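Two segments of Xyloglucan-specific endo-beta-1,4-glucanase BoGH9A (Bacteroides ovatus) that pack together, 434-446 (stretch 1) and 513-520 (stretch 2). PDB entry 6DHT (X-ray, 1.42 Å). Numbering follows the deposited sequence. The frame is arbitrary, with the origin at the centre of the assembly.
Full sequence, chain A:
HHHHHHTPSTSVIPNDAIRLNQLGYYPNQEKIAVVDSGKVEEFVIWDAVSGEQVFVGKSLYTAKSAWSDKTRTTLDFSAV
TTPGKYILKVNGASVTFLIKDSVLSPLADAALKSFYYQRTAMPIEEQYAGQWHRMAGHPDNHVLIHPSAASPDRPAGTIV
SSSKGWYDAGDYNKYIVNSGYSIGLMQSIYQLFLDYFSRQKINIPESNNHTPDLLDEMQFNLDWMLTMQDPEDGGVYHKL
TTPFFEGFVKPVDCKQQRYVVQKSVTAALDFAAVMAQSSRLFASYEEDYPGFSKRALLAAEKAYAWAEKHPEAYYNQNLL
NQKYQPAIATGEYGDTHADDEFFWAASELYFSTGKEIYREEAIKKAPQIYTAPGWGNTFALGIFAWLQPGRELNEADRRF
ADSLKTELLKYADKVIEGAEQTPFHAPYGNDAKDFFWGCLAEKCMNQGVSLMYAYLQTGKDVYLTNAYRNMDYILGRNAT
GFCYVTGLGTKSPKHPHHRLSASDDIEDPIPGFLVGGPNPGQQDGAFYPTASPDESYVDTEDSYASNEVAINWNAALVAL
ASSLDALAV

Stretch 1 (434-446) DFFWGCLAEKCMN
Stretch 2 (513-520) FLVGGPNP

Residues 436-438 run opposite to 519-516, with Phe436 CA 4.2 Å from Asn519 CA and Gly438 CA 3.8 Å from Gly516 CA; beyond them, Leu440 CA lies 5.6 Å from Gly517 CA. Stretch 1 contains a type II turn, Phe436 to Cys439, closed by Cys439 N to Phe436 O at 3.0 Å, that leads into a helix from Cys439 with a pi-type turn at 440-445. Stretch 2 has no regular helix or strand; it is mostly extended, with a bend at Gly516 (-59/-43). Together they bury 537 Å².

A direct hydrogen bond across the contact joins Leu440 N to Gly516 O, 3.1 Å and nearly straight (169°): a first-turn amide, free of helical partners, takes a loop carbonyl. A water bridges nearby, accepting from Gly438 N (3.0 Å) and donating to Gly517 O (2.8 Å).

Gly438, the N-cap, is glycine for its own backbone angles (84/13), where a CB would jam against the preceding carbonyl. Gly517 (102/-176) has the same constraint and also permits closeness: a CB would lie 2.3 Å from Leu440 CG. Leu440, chi1 m and chi2 t, fills that space instead, setting CD1 3.6 Å from Gly517 CA and CD2 4.2 Å from Pro518 CD.

Leu514 (t, p) points toward the helix. Its CD1 lies 4.2 Å from Leu440 CB, while its CD2 is 3.9 Å from both Ala441 CB and Met445 CG. Ala441 offers only a methyl; Met445 (m, m, chi3 93°) points toward the loop.

At the other end, Phe435 (m, chi2 -74°) puts CD1 4.1 Å from Pro518 CB, an oblique approach, and CB 3.8 Å from Pro520 CD. Cys439, chi1 p, brings SG 3.2 Å from Pro518 O and accepts a weak hydrogen bond from Phe436 N (3.7 Å). Asn519, chi1 t, lays its amide along the turn, ND2 3.4 Å from Phe436 CA and OD1 3.8 Å from Trp437 CB. Phe436 (p) and Trp437 (t) direct CB away, so mainly their backbones meet it.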

ATOM      1  N   ASP A 434     -14.850  -1.349  10.616  1.00 22.97           N
ATOM      2  CA  ASP A 434     -13.525  -0.859  10.225  1.00 20.46           C
ATOM      3  C   ASP A 434     -12.461  -1.945  10.343  1.00 21.70           C
ATOM      4  O   ASP A 434     -11.313  -1.729   9.935  1.00 18.69           O
ATOM      5  CB  ASP A 434     -13.077   0.285  11.130  1.00 17.92           C
ATOM      6  CG  ASP A 434     -13.864   1.552  10.934  1.00 22.60           C
ATOM      7  OD1 ASP A 434     -14.587   1.652   9.919  1.00 25.79           O
ATOM      8  OD2 ASP A 434     -13.716   2.477  11.772  1.00 23.42           O
ATOM      9  N   PHE A 435     -12.819  -3.078  10.942  1.00 21.57           N
ATOM     10  CA  PHE A 435     -11.845  -4.126  11.273  1.00 18.09           C
ATOM     11  C   PHE A 435     -12.108  -5.428  10.552  1.00 20.78           C
ATOM     12  O   PHE A 435     -13.183  -6.007  10.652  1.00 24.36           O
ATOM     13  CB  PHE A 435     -11.810  -4.296  12.786  1.00 20.06           C
ATOM     14  CG  PHE A 435     -11.634  -2.994  13.489  1.00 22.98           C
ATOM     15  CD1 PHE A 435     -10.403  -2.368  13.492  1.00 16.97           C
ATOM     16  CD2 PHE A 435     -12.715  -2.357  14.074  1.00 23.98           C
ATOM     17  CE1 PHE A 435     -10.232  -1.138  14.085  1.00 21.16           C
ATOM     18  CE2 PHE A 435     -12.553  -1.126  14.674  1.00 22.43           C
ATOM     19  CZ  PHE A 435     -11.314  -0.503  14.662  1.00 21.85           C
ATOM     20  N   PHE A 436     -11.094  -5.887   9.828  1.00 17.68           N
ATOM     21  CA  PHE A 436     -11.205  -6.987   8.897  1.00 17.96           C
ATOM     22  C   PHE A 436      -9.812  -7.252   8.334  1.00 16.44           C
ATOM     23  O   PHE A 436      -8.886  -6.517   8.664  1.00 18.62           O
ATOM     24  CB  PHE A 436     -12.202  -6.672   7.759  1.00 19.46           C
ATOM     25  CG  PHE A 436     -11.852  -5.440   6.926  1.00 17.95           C
ATOM     26  CD1 PHE A 436     -11.086  -5.558   5.789  1.00 18.02           C
ATOM     27  CD2 PHE A 436     -12.344  -4.192   7.277  1.00 21.24           C
ATOM     28  CE1 PHE A 436     -10.779  -4.453   5.033  1.00 20.72           C
ATOM     29  CE2 PHE A 436     -12.034  -3.066   6.523  1.00 20.77           C
ATOM     30  CZ  PHE A 436     -11.262  -3.209   5.395  1.00 18.87           C
ATOM     31  N   TRP A 437      -9.664  -8.286   7.517  1.00 17.93           N
ATOM     32  CA  TRP A 437      -8.356  -8.695   7.019  1.00 16.51           C
ATOM     33  C   TRP A 437      -7.726  -7.584   6.231  1.00 16.97           C
ATOM     34  O   TRP A 437      -8.240  -7.186   5.191  1.00 16.98           O
ATOM     35  CB  TRP A 437      -8.481  -9.922   6.125  1.00 17.79           C
ATOM     36  CG  TRP A 437      -7.208 -10.632   5.795  1.00 16.23           C
ATOM     37  CD1 TRP A 437      -6.312 -11.196   6.683  1.00 16.50           C
ATOM     38  CD2 TRP A 437      -6.720 -10.937   4.491  1.00 16.29           C
ATOM     39  NE1 TRP A 437      -5.299 -11.804   5.999  1.00 16.40           N
ATOM     40  CE2 TRP A 437      -5.520 -11.667   4.653  1.00 16.33           C
ATOM     41  CE3 TRP A 437      -7.157 -10.632   3.195  1.00 20.97           C
ATOM     42  CZ2 TRP A 437      -4.773 -12.115   3.573  1.00 19.01           C
ATOM     43  CZ3 TRP A 437      -6.410 -11.085   2.122  1.00 20.56           C
ATOM     44  CH2 TRP A 437      -5.232 -11.816   2.315  1.00 21.59           C
ATOM     45  N   GLY A 438      -6.618  -7.062   6.735  1.00 17.13           N
ATOM     46  CA  GLY A 438      -5.876  -6.056   5.986  1.00 15.66           C
ATOM     47  C   GLY A 438      -6.413  -4.657   6.179  1.00 15.29           C
ATOM     48  O   GLY A 438      -6.033  -3.734   5.452  1.00 14.92           O
ATOM     49  N   CYS A 439      -7.283  -4.462   7.165  1.00 14.39           N
ATOM     50  CA  CYS A 439      -7.979  -3.181   7.301  1.00 14.32           C
ATOM     51  C   CYS A 439      -7.070  -1.981   7.485  1.00 13.11           C
ATOM     52  O   CYS A 439      -7.437  -0.875   7.119  1.00 14.53           O
ATOM     53  CB  CYS A 439      -8.966  -3.214   8.463  1.00 16.07           C
ATOM     54  SG  CYS A 439      -8.239  -3.570  10.099  1.00 15.85           S
ATOM     55  N   LEU A 440      -5.896  -2.156   8.070  1.00 12.54           N
ATOM     56  CA  LEU A 440      -5.063  -0.983   8.347  1.00 11.34           C
ATOM     57  C   LEU A 440      -4.597  -0.358   7.047  1.00 13.18           C
ATOM     58  O   LEU A 440      -4.469   0.863   6.972  1.00 12.73           O
ATOM     59  CB  LEU A 440      -3.873  -1.318   9.222  1.00 13.22           C
ATOM     60  CG  LEU A 440      -4.256  -1.792  10.632  1.00 12.90           C
ATOM     61  CD1 LEU A 440      -2.975  -2.076  11.400  1.00 15.33           C
ATOM     62  CD2 LEU A 440      -5.100  -0.805  11.404  1.00 13.70           C
ATOM     63  N   ALA A 441      -4.366  -1.186   6.033  1.00 13.29           N
ATOM     64  CA  ALA A 441      -4.012  -0.663   4.711  1.00 12.23           C
ATOM     65  C   ALA A 441      -5.269  -0.335   3.916  1.00 13.97           C
ATOM     66  O   ALA A 441      -5.400   0.779   3.372  1.00 15.04           O
ATOM     67  CB  ALA A 441      -3.170  -1.657   3.953  1.00 13.04           C
ATOM     68  N   GLU A 442      -6.162  -1.311   3.786  1.00 14.36           N
ATOM     69  CA  GLU A 442      -7.318  -1.210   2.887  1.00 16.04           C
ATOM     70  C   GLU A 442      -8.266  -0.107   3.251  1.00 17.41           C
ATOM     71  O   GLU A 442      -8.867   0.516   2.364  1.00 20.87           O
ATOM     72  CB  GLU A 442      -8.130  -2.503   2.865  1.00 20.61           C
ATOM     73  CG  GLU A 442      -9.146  -2.558   1.697  1.00 36.20           C
ATOM     74  CD  GLU A 442     -10.026  -3.827   1.653  1.00 42.36           C
ATOM     75  OE1 GLU A 442      -9.498  -4.955   1.665  1.00 36.28           O
ATOM     76  OE2 GLU A 442     -11.267  -3.693   1.579  1.00 40.87           O
ATOM     77  N   LYS A 443      -8.445   0.122   4.546  1.00 15.98           N
ATOM     78  CA  LYS A 443      -9.333   1.166   4.988  1.00 15.12           C
ATOM     79  C   LYS A 443      -8.582   2.322   5.610  1.00 16.91           C
ATOM     80  O   LYS A 443      -8.711   3.447   5.152  1.00 18.20           O
ATOM     81  CB  LYS A 443     -10.418   0.648   5.911  1.00 18.86           C
ATOM     82  CG  LYS A 443     -11.490   1.680   6.138  1.00 22.23           C
ATOM     83  CD  LYS A 443     -12.757   1.088   6.644  1.00 25.59           C
ATOM     84  CE  LYS A 443     -13.852   2.126   6.593  1.00 24.10           C
ATOM     85  NZ  LYS A 443     -15.079   1.647   7.263  1.00 31.60           N
ATOM     86  N   CYS A 444      -7.791   2.108   6.652  1.00 13.93           N
ATOM     87  CA  CYS A 444      -7.180   3.256   7.323  1.00 14.23           C
ATOM     88  C   CYS A 444      -6.234   4.051   6.399  1.00 12.83           C
ATOM     89  O   CYS A 444      -6.386   5.254   6.214  1.00 14.23           O
ATOM     90  CB  CYS A 444      -6.474   2.805   8.600  1.00 12.81           C
ATOM     91  SG  CYS A 444      -5.890   4.139   9.637  1.00 15.00           S
ATOM     92  N   MET A 445      -5.252   3.361   5.823  1.00 14.36           N
ATOM     93  CA  MET A 445      -4.318   4.056   4.940  1.00 12.68           C
ATOM     94  C   MET A 445      -5.022   4.599   3.698  1.00 13.34           C
ATOM     95  O   MET A 445      -4.810   5.747   3.320  1.00 13.96           O
ATOM     96  CB  MET A 445      -3.172   3.149   4.476  1.00 12.71           C
ATOM     97  CG  MET A 445      -2.117   2.833   5.486  1.00 18.75           C
ATOM     98  SD  MET A 445      -1.157   4.203   6.058  1.00 14.61           S
ATOM     99  CE  MET A 445      -2.082   4.669   7.532  1.00 18.80           C
ATOM    100  N   ASN A 446      -5.846   3.784   3.047  1.00 13.01           N
ATOM    101  CA  ASN A 446      -6.391   4.233   1.759  1.00 12.53           C
ATOM    102  C   ASN A 446      -7.483   5.283   1.939  1.00 16.68           C
ATOM    103  O   ASN A 446      -7.713   6.107   1.049  1.00 14.93           O
ATOM    104  CB  ASN A 446      -6.807   3.049   0.882  1.00 14.14           C
ATOM    105  CG  ASN A 446      -5.620   2.350   0.325  1.00 16.55           C
ATOM    106  OD1 ASN A 446      -4.513   2.886   0.355  1.00 18.59           O
ATOM    107  ND2 ASN A 446      -5.806   1.122  -0.118  1.00 18.85           N
ATOM    108  N   PHE A 513       7.289  -3.221   7.071  1.00 11.80           N
ATOM    109  CA  PHE A 513       6.031  -3.832   6.663  1.00 12.10           C
ATOM    110  C   PHE A 513       4.865  -3.467   7.552  1.00 12.53           C
ATOM    111  O   PHE A 513       4.940  -3.624   8.756  1.00 12.28           O
ATOM    112  CB  PHE A 513       6.164  -5.357   6.661  1.00 11.48           C
ATOM    113  CG  PHE A 513       7.069  -5.884   5.580  1.00 12.02           C
ATOM    114  CD1 PHE A 513       8.428  -5.965   5.766  1.00 15.45           C
ATOM    115  CD2 PHE A 513       6.550  -6.310   4.373  1.00 15.08           C
ATOM    116  CE1 PHE A 513       9.265  -6.449   4.719  1.00 15.97           C
ATOM    117  CE2 PHE A 513       7.366  -6.806   3.338  1.00 17.20           C
ATOM    118  CZ  PHE A 513       8.721  -6.888   3.529  1.00 13.00           C
ATOM    119  N   LEU A 514       3.770  -3.014   6.942  1.00 11.79           N
ATOM    120  CA  LEU A 514       2.508  -2.781   7.616  1.00 11.75           C
ATOM    121  C   LEU A 514       1.776  -4.107   7.770  1.00 12.17           C
ATOM    122  O   LEU A 514       1.454  -4.766   6.769  1.00 14.33           O
ATOM    123  CB  LEU A 514       1.636  -1.837   6.785  1.00 12.43           C
ATOM    124  CG  LEU A 514       0.257  -1.521   7.384  1.00 12.92           C
ATOM    125  CD1 LEU A 514       0.330  -0.943   8.774  1.00 16.19           C
ATOM    126  CD2 LEU A 514      -0.441  -0.539   6.456  1.00 16.09           C
ATOM    127  N   VAL A 515       1.507  -4.506   8.997  1.00 11.21           N
ATOM    128  CA  VAL A 515       0.747  -5.739   9.171  1.00 11.44           C
ATOM    129  C   VAL A 515      -0.748  -5.478   8.969  1.00 13.71           C
ATOM    130  O   VAL A 515      -1.214  -4.349   9.066  1.00 14.03           O
ATOM    131  CB  VAL A 515       1.024  -6.420  10.557  1.00 11.69           C
ATOM    132  CG1 VAL A 515       2.497  -6.740  10.689  1.00 11.71           C
ATOM    133  CG2 VAL A 515       0.565  -5.544  11.708  1.00 13.11           C
ATOM    134  N   GLY A 516      -1.519  -6.523   8.688  1.00 12.89           N
ATOM    135  CA  GLY A 516      -2.917  -6.354   8.321  1.00 13.89           C
ATOM    136  C   GLY A 516      -3.770  -5.664   9.374  1.00 14.36           C
ATOM    137  O   GLY A 516      -4.618  -4.833   9.064  1.00 15.12           O
ATOM    138  N   GLY A 517      -3.579  -6.045  10.636  1.00 13.10           N
ATOM    139  CA  GLY A 517      -4.211  -5.395  11.769  1.00 14.94           C
ATOM    140  C   GLY A 517      -5.393  -6.145  12.322  1.00 14.94           C
ATOM    141  O   GLY A 517      -5.722  -7.240  11.854  1.00 14.91           O
ATOM    142  N   PRO A 518      -6.043  -5.528  13.309  1.00 14.72           N
ATOM    143  CA  PRO A 518      -7.144  -6.184  14.032  1.00 16.54           C
ATOM    144  C   PRO A 518      -8.218  -6.688  13.099  1.00 19.16           C
ATOM    145  O   PRO A 518      -8.663  -5.961  12.232  1.00 18.41           O
ATOM    146  CB  PRO A 518      -7.710  -5.062  14.910  1.00 20.10           C
ATOM    147  CG  PRO A 518      -6.628  -4.079  15.057  1.00 20.90           C
ATOM    148  CD  PRO A 518      -5.772  -4.175  13.813  1.00 16.44           C
ATOM    149  N   ASN A 519      -8.684  -7.908  13.350  1.00 18.35           N
ATOM    150  CA  ASN A 519      -9.579  -8.631  12.458  1.00 16.43           C
ATOM    151  C   ASN A 519     -10.348  -9.660  13.285  1.00 23.34           C
ATOM    152  O   ASN A 519      -9.802 -10.697  13.602  1.00 24.44           O
ATOM    153  CB  ASN A 519      -8.765  -9.326  11.360  1.00 18.15           C
ATOM    154  CG  ASN A 519      -9.605 -10.201  10.430  1.00 18.99           C
ATOM    155  OD1 ASN A 519      -9.067 -11.036   9.690  1.00 23.04           O
ATOM    156  ND2 ASN A 519     -10.908  -9.987  10.420  1.00 20.42           N
ATOM    157  N   PRO A 520     -11.600  -9.349  13.645  1.00 22.48           N
ATOM    158  CA  PRO A 520     -12.403 -10.261  14.477  1.00 26.67           C
ATOM    159  C   PRO A 520     -13.105 -11.319  13.643  1.00 30.83           C
ATOM    160  O   PRO A 520     -12.757 -11.482  12.475  1.00 34.39           O
ATOM    161  CB  PRO A 520     -13.431  -9.326  15.109  1.00 31.45           C
ATOM    162  CG  PRO A 520     -13.606  -8.243  14.137  1.00 34.21           C
ATOM    163  CD  PRO A 520     -12.264  -8.049  13.463  1.00 28.08           C
TER
HETATM  164  O   HOH W   1      -5.637  -8.251   9.276  1.00 16.23           O